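Local coordinates for uncharacterized protein (Staphylococcus aureus subsp. aureus Mu50, PDB 4QPV) that is of unknown function but belongs to the DUF1672 family, whose fold repeats a unit of one kinked helix and three beta strands, at residues Q57-N62 and D106-S111; F129-A133 and E197-R203; R218-T224 and D257-Q263. All blocks are in the same frame, centred on the assembly; numbering follows the deposited sequence. Where two conformers were deposited one is given.

Interaction 1 of 3, residues Q57-N62 and D106-S111; sequences QFFMDN and DSSLRS
This is a surface contact in which polar side chains of a helix bind the backbone of an irregular loop. Residues 57-62 lie near the C-terminal end of helix 48-63. Residues 106-111 belong to the loop between strand 90-98 and helix 116-133. Phe58 and Leu109 come within 5.3 Å from CA to CA, as do Asp61 and Arg110. The two segments bury 386 Å² between them.

Three helix side chains supply the polar bonds. Gln57 is extended (chi1 t, chi2 t). Its NE2 donates to Asp106 O at 2.9 Å and weakly to Ser107 O at 3.1 Å. A water donates to Gln57 OE1 (2.8 Å) and Asp106 OD1 (3.0 Å). Arg54 also binds Gln57 OE1, and Lys50 forms a salt bridge with Asp106. Asp61, one turn on and in rotamer m, accepts from Leu109 N at OD2, 2.7 Å. Asn62, also m, reads the backbone twice: ND2 donates to Leu109 O at 3.1 Å, and OD1 accepts from Ser111 N at 2.7 Å. Asn62 ND2 also donates to Phe58 O within the helix, 3.0 Å.

The loop turns at Ser108 in an ST turn, with Arg110 N donating to Ser108 OG at 3.1 Å. Leu109, inside this turn (chi1 m, chi2 t), points its CA-to-CB bond toward the helix. It has more area covered than any other residue here. Phe58 CD2 lies 4.2 Å from Leu109 CB, and Gln57 OE1 3.7 Å from Leu109 CD1.

Phe58 also packs on Ile96 of strand 90-98 and on Met118 and Leu121 of helix 116-133; Ser111 touches Met118 too.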
loop_
_atom_site.group_PDB
_atom_site.type_symbol
_atom_site.label_atom_id
_atom_site.label_comp_id
_atom_site.label_asym_id
_atom_site.label_seq_id
_atom_site.Cartn_x
_atom_site.Cartn_y
_atom_site.Cartn_z
ATOM N N GLN A 57 15.719 -10.203 -3.396
ATOM C CA GLN A 57 16.441 -11.057 -2.449
ATOM C C GLN A 57 16.147 -10.628 -1.009
ATOM O O GLN A 57 15.982 -11.495 -0.150
ATOM C CB GLN A 57 17.960 -11.006 -2.711
ATOM C CG GLN A 57 18.791 -11.915 -1.780
ATOM C CD GLN A 57 20.273 -11.694 -1.946
ATOM O OE1 GLN A 57 20.713 -10.819 -2.698
ATOM N NE2 GLN A 57 21.090 -12.516 -1.290
ATOM N N PHE A 58 16.150 -9.299 -0.739
ATOM C CA PHE A 58 15.891 -8.779 0.607
ATOM C C PHE A 58 14.552 -9.313 1.168
ATOM O O PHE A 58 14.497 -9.760 2.319
ATOM C CB PHE A 58 15.880 -7.241 0.613
ATOM C CG PHE A 58 15.690 -6.639 1.991
ATOM C CD1 PHE A 58 14.413 -6.415 2.502
ATOM C CD2 PHE A 58 16.786 -6.251 2.757
ATOM C CE1 PHE A 58 14.238 -5.866 3.783
ATOM C CE2 PHE A 58 16.614 -5.703 4.032
ATOM C CZ PHE A 58 15.341 -5.512 4.539
ATOM N N PHE A 59 13.495 -9.252 0.371
ATOM C CA PHE A 59 12.160 -9.684 0.805
ATOM C C PHE A 59 12.095 -11.187 0.987
ATOM O O PHE A 59 11.378 -11.647 1.880
ATOM C CB PHE A 59 11.079 -9.188 -0.160
ATOM C CG PHE A 59 10.717 -7.750 0.113
ATOM C CD1 PHE A 59 11.475 -6.712 -0.425
ATOM C CD2 PHE A 59 9.667 -7.429 0.975
ATOM C CE1 PHE A 59 11.172 -5.374 -0.125
ATOM C CE2 PHE A 59 9.387 -6.098 1.299
ATOM C CZ PHE A 59 10.141 -5.082 0.748
HETATM N N MSE A 60 12.872 -11.961 0.191
HETATM C CA MSE A 60 12.901 -13.412 0.366
HETATM C C MSE A 60 13.660 -13.749 1.663
HETATM O O MSE A 60 13.143 -14.500 2.481
HETATM C CB MSE A 60 13.507 -14.139 -0.855
HETATM C CG MSE A 60 13.502 -15.682 -0.719
HETATM SE SE MSE A 60 11.716 -16.476 -0.414
HETATM C CE MSE A 60 11.026 -16.313 -2.216
ATOM N N ASP A 61 14.874 -13.173 1.855
ATOM C CA ASP A 61 15.697 -13.418 3.044
ATOM C C ASP A 61 14.988 -13.049 4.359
ATOM O O ASP A 61 15.050 -13.814 5.326
ATOM C CB ASP A 61 17.010 -12.624 2.956
ATOM C CG ASP A 61 17.998 -13.134 1.917
ATOM O OD1 ASP A 61 17.833 -14.290 1.448
ATOM O OD2 ASP A 61 18.917 -12.379 1.559
ATOM N N ASN A 62 14.323 -11.900 4.392
ATOM C CA ASN A 62 13.726 -11.397 5.628
ATOM C C ASN A 62 12.272 -11.781 5.861
ATOM O O ASN A 62 11.902 -11.963 7.018
ATOM C CB ASN A 62 13.881 -9.864 5.715
ATOM C CG ASN A 62 15.338 -9.484 5.880
ATOM O OD1 ASN A 62 15.974 -9.819 6.886
ATOM N ND2 ASN A 62 15.949 -8.943 4.832
ATOM N N ASP A 106 26.190 -10.708 -3.719
ATOM C CA ASP A 106 24.913 -11.423 -3.788
ATOM C C ASP A 106 24.697 -12.163 -2.464
ATOM O O ASP A 106 23.761 -12.954 -2.343
ATOM C CB ASP A 106 24.835 -12.374 -4.987
ATOM C CG ASP A 106 24.863 -11.654 -6.308
ATOM O OD1 ASP A 106 23.992 -10.782 -6.528
ATOM O OD2 ASP A 106 25.794 -11.910 -7.098
ATOM N N SER A 107 25.537 -11.870 -1.462
ATOM C CA SER A 107 25.463 -12.518 -0.149
ATOM C C SER A 107 24.169 -12.143 0.590
ATOM O O SER A 107 23.486 -11.183 0.236
ATOM C CB SER A 107 26.693 -12.208 0.703
ATOM O OG SER A 107 26.755 -10.833 1.036
ATOM N N SER A 108 23.791 -12.979 1.558
ATOM C CA SER A 108 22.560 -12.821 2.324
ATOM C C SER A 108 22.277 -11.378 2.739
ATOM O O SER A 108 23.167 -10.646 3.179
ATOM C CB SER A 108 22.605 -13.699 3.568
ATOM O OG SER A 108 21.430 -13.479 4.329
ATOM N N LEU A 109 21.005 -10.993 2.619
ATOM C CA LEU A 109 20.536 -9.682 3.020
ATOM C C LEU A 109 19.709 -9.767 4.315
ATOM O O LEU A 109 19.034 -8.794 4.660
ATOM C CB LEU A 109 19.761 -9.013 1.879
ATOM C CG LEU A 109 20.659 -8.498 0.750
ATOM C CD1 LEU A 109 19.825 -8.036 -0.433
ATOM C CD2 LEU A 109 21.569 -7.367 1.238
ATOM N N ARG A 110 19.801 -10.924 5.048
ATOM C CA ARG A 110 19.132 -11.130 6.339
ATOM C C ARG A 110 19.509 -9.958 7.257
ATOM O O ARG A 110 20.699 -9.730 7.496
ATOM C CB ARG A 110 19.548 -12.497 6.921
ATOM C CG ARG A 110 19.211 -12.748 8.387
ATOM C CD ARG A 110 19.712 -14.108 8.856
ATOM N NE ARG A 110 21.169 -14.144 9.021
ATOM C CZ ARG A 110 22.016 -14.712 8.164
ATOM N NH1 ARG A 110 21.563 -15.310 7.069
ATOM N NH2 ARG A 110 23.320 -14.688 8.399
ATOM N N SER A 111 18.519 -9.184 7.694
ATOM C CA SER A 111 18.690 -7.982 8.499
ATOM C C SER A 111 18.656 -8.207 10.003
ATOM O O SER A 111 17.876 -9.021 10.511
ATOM C CB SER A 111 17.606 -6.978 8.128
ATOM O OG SER A 111 17.797 -5.716 8.745
HETATM O O HOH W 1 21.208 -11.102 -5.398
#

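Interaction 2 of 3, residues F129-A133 and E197-R203; sequences FEYRA and EDDKSFR
Two helices meet here, the C-terminal end of helix 116-133 and the first turn of helix 199-212, with loop residues Glu197 and Asp198 just before it. Their short axes approach to 10.4 Å at a signed crossing angle of -122°. Ala133 and Arg203 come closest, 5.4 Å from CA to CA. The contact buries 370 Å².

The polar bonds centre on Arg132, whose side chain is fully extended (chi1 to chi3 t). In a salt bridge, its NE and NH2 both donate to Asp199 OD1, at 3.1 and 3.2 Å. Arg132 NH2 also donates to Glu197 O at 2.8 Å. Ile195 O takes a bond from NH1. A water joins Arg132 O (2.7 Å) to Arg203 NH1 (3.1 Å).

The guanidinium of Arg132 lies flat on one face of the Phe202 ring (chi1 t). The planes are 12° apart and the centres 4.1 Å. The cation-pi contact is off-centre; Arg132 CD sits 3.5 Å from the Phe202 ring centroid (CH-pi).

Phe129 and Ala133 add apolar contacts to that ring: Phe129 CD2 is 3.7 Å from Phe202 CE1, and Ala133 CB 4.0 Å from Phe202 CE2. Phe129 O lies at its edge, 3.4 Å from Phe202 CE2. Met206 touches Phe129 and Ala133.

Asp198 is the N-cap of helix 199-212: its OD1 accepts from Ser201 N at 2.9 Å. This is a helix-helix junction with a stacked arginine-phenylalanine pair at a capped helix N-terminus.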
loop_
_atom_site.group_PDB
_atom_site.type_symbol
_atom_site.label_atom_id
_atom_site.label_comp_id
_atom_site.label_asym_id
_atom_site.label_seq_id
_atom_site.Cartn_x
_atom_site.Cartn_y
_atom_site.Cartn_z
ATOM N N PHE A 129 -0.936 -9.742 4.683
ATOM C CA PHE A 129 -1.490 -10.871 5.441
ATOM C C PHE A 129 -2.940 -10.569 5.826
ATOM O O PHE A 129 -3.800 -11.452 5.758
ATOM C CB PHE A 129 -0.649 -11.136 6.703
ATOM C CG PHE A 129 0.652 -11.881 6.511
ATOM C CD1 PHE A 129 1.696 -11.320 5.777
ATOM C CD2 PHE A 129 0.860 -13.112 7.123
ATOM C CE1 PHE A 129 2.917 -12.002 5.630
ATOM C CE2 PHE A 129 2.072 -13.798 6.971
ATOM C CZ PHE A 129 3.098 -13.227 6.242
ATOM N N GLU A 130 -3.209 -9.294 6.183
ATOM C CA GLU A 130 -4.549 -8.816 6.518
ATOM C C GLU A 130 -5.445 -8.894 5.294
ATOM O O GLU A 130 -6.601 -9.302 5.415
ATOM C CB GLU A 130 -4.528 -7.391 7.098
ATOM C CG GLU A 130 -3.946 -7.298 8.505
ATOM C CD GLU A 130 -4.653 -8.025 9.642
ATOM O OE1 GLU A 130 -5.730 -8.625 9.417
ATOM O OE2 GLU A 130 -4.140 -7.953 10.782
ATOM N N TYR A 131 -4.883 -8.587 4.099
ATOM C CA TYR A 131 -5.632 -8.719 2.853
ATOM C C TYR A 131 -6.069 -10.162 2.664
ATOM O O TYR A 131 -7.256 -10.406 2.458
ATOM C CB TYR A 131 -4.816 -8.244 1.648
ATOM C CG TYR A 131 -5.486 -8.607 0.336
ATOM C CD1 TYR A 131 -6.656 -7.964 -0.074
ATOM C CD2 TYR A 131 -5.005 -9.655 -0.449
ATOM C CE1 TYR A 131 -7.295 -8.314 -1.267
ATOM C CE2 TYR A 131 -5.634 -10.009 -1.644
ATOM C CZ TYR A 131 -6.772 -9.331 -2.050
ATOM O OH TYR A 131 -7.376 -9.675 -3.231
ATOM N N ARG A 132 -5.123 -11.110 2.734
ATOM C CA ARG A 132 -5.445 -12.531 2.583
ATOM C C ARG A 132 -6.501 -12.978 3.600
ATOM O O ARG A 132 -7.473 -13.626 3.210
ATOM C CB ARG A 132 -4.184 -13.391 2.711
ATOM C CG ARG A 132 -4.488 -14.872 2.556
ATOM C CD ARG A 132 -3.241 -15.701 2.682
ATOM N NE ARG A 132 -3.580 -17.116 2.587
ATOM C CZ ARG A 132 -2.714 -18.110 2.756
ATOM N NH1 ARG A 132 -1.437 -17.853 3.020
ATOM N NH2 ARG A 132 -3.119 -19.370 2.673
ATOM N N ALA A 133 -6.353 -12.585 4.883
ATOM C CA ALA A 133 -7.298 -12.984 5.945
ATOM C C ALA A 133 -8.740 -12.470 5.700
ATOM O O ALA A 133 -9.682 -13.059 6.226
ATOM C CB ALA A 133 -6.806 -12.505 7.299
ATOM N N GLU A 197 0.302 -22.220 4.822
ATOM C CA GLU A 197 -0.909 -22.866 5.333
ATOM C C GLU A 197 -2.069 -22.701 4.375
ATOM O O GLU A 197 -2.055 -21.786 3.552
ATOM C CB GLU A 197 -1.310 -22.279 6.704
ATOM C CG GLU A 197 -0.359 -22.633 7.837
ATOM C CD GLU A 197 -0.223 -24.115 8.115
ATOM O OE1 GLU A 197 -1.264 -24.807 8.197
ATOM O OE2 GLU A 197 0.930 -24.590 8.215
ATOM N N ASP A 198 -3.100 -23.559 4.508
ATOM C CA ASP A 198 -4.325 -23.427 3.716
ATOM C C ASP A 198 -5.086 -22.215 4.260
ATOM O O ASP A 198 -4.759 -21.749 5.351
ATOM C CB ASP A 198 -5.173 -24.719 3.734
ATOM C CG ASP A 198 -5.561 -25.232 5.108
ATOM O OD1 ASP A 198 -6.337 -24.548 5.801
ATOM O OD2 ASP A 198 -5.141 -26.350 5.461
ATOM N N ASP A 199 -6.077 -21.700 3.518
ATOM C CA ASP A 199 -6.802 -20.493 3.914
ATOM C C ASP A 199 -7.472 -20.582 5.282
ATOM O O ASP A 199 -7.384 -19.609 6.041
ATOM C CB ASP A 199 -7.832 -20.080 2.860
ATOM C CG ASP A 199 -7.252 -19.221 1.746
ATOM O OD1 ASP A 199 -6.131 -18.681 1.922
ATOM O OD2 ASP A 199 -7.925 -19.066 0.716
ATOM N N LYS A 200 -8.116 -21.724 5.607
ATOM C CA LYS A 200 -8.776 -21.902 6.906
ATOM C C LYS A 200 -7.740 -21.838 8.030
ATOM O O LYS A 200 -7.941 -21.073 8.981
ATOM C CB LYS A 200 -9.593 -23.207 6.956
ATOM C CG LYS A 200 -10.975 -23.025 6.345
ATOM C CD LYS A 200 -11.912 -24.199 6.610
ATOM C CE LYS A 200 -13.286 -23.930 6.043
ATOM N NZ LYS A 200 -14.153 -25.134 6.098
ATOM N N SER A 201 -6.623 -22.596 7.889
ATOM C CA SER A 201 -5.524 -22.622 8.858
ATOM C C SER A 201 -4.862 -21.241 8.951
ATOM O O SER A 201 -4.455 -20.832 10.037
ATOM C CB SER A 201 -4.494 -23.682 8.478
ATOM O OG SER A 201 -3.350 -23.641 9.315
ATOM N N PHE A 202 -4.764 -20.523 7.811
ATOM C CA PHE A 202 -4.165 -19.186 7.767
ATOM C C PHE A 202 -4.979 -18.214 8.603
ATOM O O PHE A 202 -4.414 -17.478 9.412
ATOM C CB PHE A 202 -4.041 -18.665 6.324
ATOM C CG PHE A 202 -3.464 -17.266 6.241
ATOM C CD1 PHE A 202 -2.088 -17.062 6.235
ATOM C CD2 PHE A 202 -4.299 -16.150 6.210
ATOM C CE1 PHE A 202 -1.556 -15.770 6.174
ATOM C CE2 PHE A 202 -3.768 -14.858 6.173
ATOM C CZ PHE A 202 -2.399 -14.675 6.130
ATOM N N ARG A 203 -6.303 -18.204 8.394
ATOM C CA ARG A 203 -7.223 -17.313 9.094
ATOM C C ARG A 203 -7.231 -17.611 10.596
ATOM O O ARG A 203 -7.202 -16.664 11.382
ATOM C CB ARG A 203 -8.636 -17.378 8.493
ATOM C CG ARG A 203 -8.724 -16.709 7.104
ATOM C CD ARG A 203 -10.163 -16.565 6.603
ATOM N NE ARG A 203 -10.829 -17.865 6.465
ATOM C CZ ARG A 203 -10.907 -18.563 5.334
ATOM N NH1 ARG A 203 -10.382 -18.083 4.210
ATOM N NH2 ARG A 203 -11.523 -19.737 5.315
HETATM O O HOH W 2 -8.771 -15.928 2.638
#

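Interaction 3 of 3, residues R218-T224 and D257-Q263; sequences RPYVVTT and DLNVSLQ
These segments are neighbouring parallel strands of a beta-alpha-beta unit, joined through helix 234-249. The short axes lie 4.6 Å apart at 12°. Tyr220 pairs with Asn259, Val221 with Val260 and Val222 with Ser261. The contact buries 715 Å².

Arg218 leads in: its NH1 donates to Asp257 O at 2.8 Å. Pro219 CD packs 3.6 Å from Leu258 CD2, and Pro219 O accepts from Asn259 N at 3.0 Å. Tyr220 (chi1 m) lays its ring face over Asn259 CB, 3.9 Å from the ring centroid to CB. Its hydroxyl reaches Glu290, and Asn259 OD1 binds His289 N.

Val221 bonds to the partner strand through both its N and its O. Its N donates to Asn259 O at 2.7 Å, and its O accepts from Ser261 N at 2.9 Å. Its side chain shares a face with Val260, with Val221 CB 4.0 Å from Val260 CG2. Helix 135-147 packs on Val221 through Leu138 and Leu141. Val222 is on the other face, with Ser261, and its CG1 lies 3.6 Å from Gln263 CD.

Thr223 N donates to Ser261 O at 3.1 Å. The next rung is made by a side chain: with chi1 p, Thr223 OG1 accepts from Gln263 N at 2.7 Å.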
loop_
_atom_site.group_PDB
_atom_site.type_symbol
_atom_site.label_atom_id
_atom_site.label_comp_id
_atom_site.label_asym_id
_atom_site.label_seq_id
_atom_site.Cartn_x
_atom_site.Cartn_y
_atom_site.Cartn_z
ATOM N N ARG A 218 -8.693 -3.442 14.824
ATOM C CA ARG A 218 -8.971 -3.975 13.491
ATOM C C ARG A 218 -8.149 -3.223 12.451
ATOM O O ARG A 218 -7.906 -2.017 12.624
ATOM C CB ARG A 218 -10.472 -3.860 13.132
ATOM C CG ARG A 218 -11.451 -4.186 14.268
ATOM C CD ARG A 218 -11.646 -5.670 14.485
ATOM N NE ARG A 218 -12.613 -5.934 15.555
ATOM C CZ ARG A 218 -13.895 -6.223 15.357
ATOM N NH1 ARG A 218 -14.382 -6.301 14.128
ATOM N NH2 ARG A 218 -14.699 -6.447 16.389
ATOM N N PRO A 219 -7.734 -3.893 11.352
ATOM C CA PRO A 219 -7.062 -3.164 10.263
ATOM C C PRO A 219 -7.943 -2.026 9.732
ATOM O O PRO A 219 -9.171 -2.064 9.853
ATOM C CB PRO A 219 -6.856 -4.230 9.182
ATOM C CG PRO A 219 -7.006 -5.536 9.870
ATOM C CD PRO A 219 -7.955 -5.309 10.997
ATOM N N TYR A 220 -7.301 -1.004 9.164
ATOM C CA TYR A 220 -7.986 0.155 8.613
ATOM C C TYR A 220 -7.960 0.125 7.097
ATOM O O TYR A 220 -6.893 -0.062 6.502
ATOM C CB TYR A 220 -7.317 1.456 9.098
ATOM C CG TYR A 220 -7.571 1.792 10.549
ATOM C CD1 TYR A 220 -6.830 1.194 11.567
ATOM C CD2 TYR A 220 -8.506 2.758 10.905
ATOM C CE1 TYR A 220 -7.072 1.492 12.910
ATOM C CE2 TYR A 220 -8.748 3.073 12.243
ATOM C CZ TYR A 220 -8.028 2.441 13.243
ATOM O OH TYR A 220 -8.263 2.779 14.558
ATOM N N VAL A 221 -9.129 0.340 6.483
ATOM C CA VAL A 221 -9.289 0.517 5.039
ATOM C C VAL A 221 -9.571 2.013 4.807
ATOM O O VAL A 221 -10.522 2.529 5.375
ATOM C CB VAL A 221 -10.407 -0.364 4.432
ATOM C CG1 VAL A 221 -10.633 -0.019 2.959
ATOM C CG2 VAL A 221 -10.105 -1.846 4.602
ATOM N N VAL A 222 -8.741 2.706 4.013
ATOM C CA VAL A 222 -8.948 4.132 3.712
ATOM C C VAL A 222 -9.013 4.299 2.188
ATOM O O VAL A 222 -8.068 3.915 1.506
ATOM C CB VAL A 222 -7.850 5.057 4.352
ATOM C CG1 VAL A 222 -8.148 6.527 4.074
ATOM C CG2 VAL A 222 -7.723 4.828 5.867
ATOM N N THR A 223 -10.096 4.876 1.661
ATOM C CA THR A 223 -10.198 5.087 0.211
ATOM C C THR A 223 -9.298 6.262 -0.242
ATOM O O THR A 223 -8.936 7.127 0.566
ATOM C CB THR A 223 -11.652 5.266 -0.287
ATOM O OG1 THR A 223 -12.164 6.554 0.108
ATOM C CG2 THR A 223 -12.586 4.095 0.110
ATOM N N THR A 224 -8.941 6.261 -1.537
ATOM C CA THR A 224 -8.103 7.288 -2.186
ATOM C C THR A 224 -8.852 7.658 -3.450
ATOM O O THR A 224 -8.544 7.167 -4.539
ATOM C CB THR A 224 -6.661 6.768 -2.458
ATOM O OG1 THR A 224 -6.724 5.626 -3.327
ATOM C CG2 THR A 224 -5.890 6.430 -1.163
ATOM N N ASP A 257 -16.481 -5.934 9.553
ATOM C CA ASP A 257 -15.593 -6.251 10.678
ATOM C C ASP A 257 -14.253 -5.468 10.640
ATOM O O ASP A 257 -13.439 -5.637 11.548
ATOM C CB ASP A 257 -15.321 -7.774 10.748
ATOM C CG ASP A 257 -14.690 -8.388 9.502
ATOM O OD1 ASP A 257 -14.390 -7.631 8.541
ATOM O OD2 ASP A 257 -14.504 -9.622 9.482
ATOM N N LEU A 258 -14.013 -4.625 9.602
ATOM C CA LEU A 258 -12.797 -3.806 9.566
ATOM C C LEU A 258 -13.150 -2.346 9.831
ATOM O O LEU A 258 -14.327 -1.993 9.833
ATOM C CB LEU A 258 -12.045 -3.933 8.202
ATOM C CG LEU A 258 -11.590 -5.337 7.787
ATOM C CD1 LEU A 258 -10.794 -5.290 6.480
ATOM C CD2 LEU A 258 -10.761 -6.015 8.879
ATOM N N ASN A 259 -12.133 -1.495 10.052
ATOM C CA ASN A 259 -12.351 -0.044 10.138
ATOM C C ASN A 259 -12.316 0.447 8.699
ATOM O O ASN A 259 -11.359 0.138 7.982
ATOM C CB ASN A 259 -11.316 0.642 11.014
ATOM C CG ASN A 259 -11.423 0.233 12.450
ATOM O OD1 ASN A 259 -12.495 0.311 13.043
ATOM N ND2 ASN A 259 -10.333 -0.274 13.017
ATOM N N VAL A 260 -13.417 1.051 8.222
ATOM C CA VAL A 260 -13.501 1.488 6.826
ATOM C C VAL A 260 -13.869 2.972 6.810
ATOM O O VAL A 260 -14.844 3.377 7.431
ATOM C CB VAL A 260 -14.468 0.617 5.968
ATOM C CG1 VAL A 260 -14.546 1.125 4.517
ATOM C CG2 VAL A 260 -14.046 -0.862 5.990
ATOM N N SER A 261 -13.089 3.759 6.064
ATOM C CA SER A 261 -13.243 5.212 5.973
ATOM C C SER A 261 -13.225 5.666 4.512
ATOM O O SER A 261 -12.363 5.262 3.723
ATOM C CB SER A 261 -12.112 5.880 6.766
ATOM O OG SER A 261 -12.078 7.291 6.637
ATOM N N LEU A 262 -14.157 6.548 4.175
ATOM C CA LEU A 262 -14.273 7.096 2.843
ATOM C C LEU A 262 -13.553 8.443 2.782
ATOM O O LEU A 262 -13.846 9.336 3.581
ATOM C CB LEU A 262 -15.791 7.254 2.594
ATOM C CG LEU A 262 -16.372 7.297 1.198
ATOM C CD1 LEU A 262 -15.960 6.069 0.343
ATOM C CD2 LEU A 262 -17.892 7.395 1.280
ATOM N N GLN A 263 -12.583 8.579 1.860
ATOM C CA GLN A 263 -11.889 9.834 1.591
ATOM C C GLN A 263 -11.994 10.154 0.117
ATOM O O GLN A 263 -11.865 9.261 -0.725
ATOM C CB GLN A 263 -10.412 9.844 2.014
ATOM C CG GLN A 263 -10.187 9.850 3.532
ATOM C CD GLN A 263 -8.728 10.095 3.892
ATOM O OE1 GLN A 263 -7.838 10.101 3.052
ATOM N NE2 GLN A 263 -8.443 10.272 5.160
HETATM O O HOH W 3 -10.083 -1.018 15.968
#

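In the fold
Interaction 1 lies at the surface, its centre about 21 Å from the centre of the chain. Interactions 2 and 3 are partly buried, with centres about 19 Å and about 13 Å from it. Interaction 3 is the most central, has no exposed touching residue, and buries nearly twice the area of either other contact. A loop is held by helix side chains in interaction 1, two helices by a charged and aromatic cluster in interaction 2, and two strands mainly by backbone bonds in interaction 3. Helix 116-133 carries one segment of interaction 2 and also backs interaction 1. Interactions 2 and 3 touch: Glu130 OE1 lies 3.4 Å from Pro219 CG. Interactions 1 and 3 lie on opposite sides of the chain's centre.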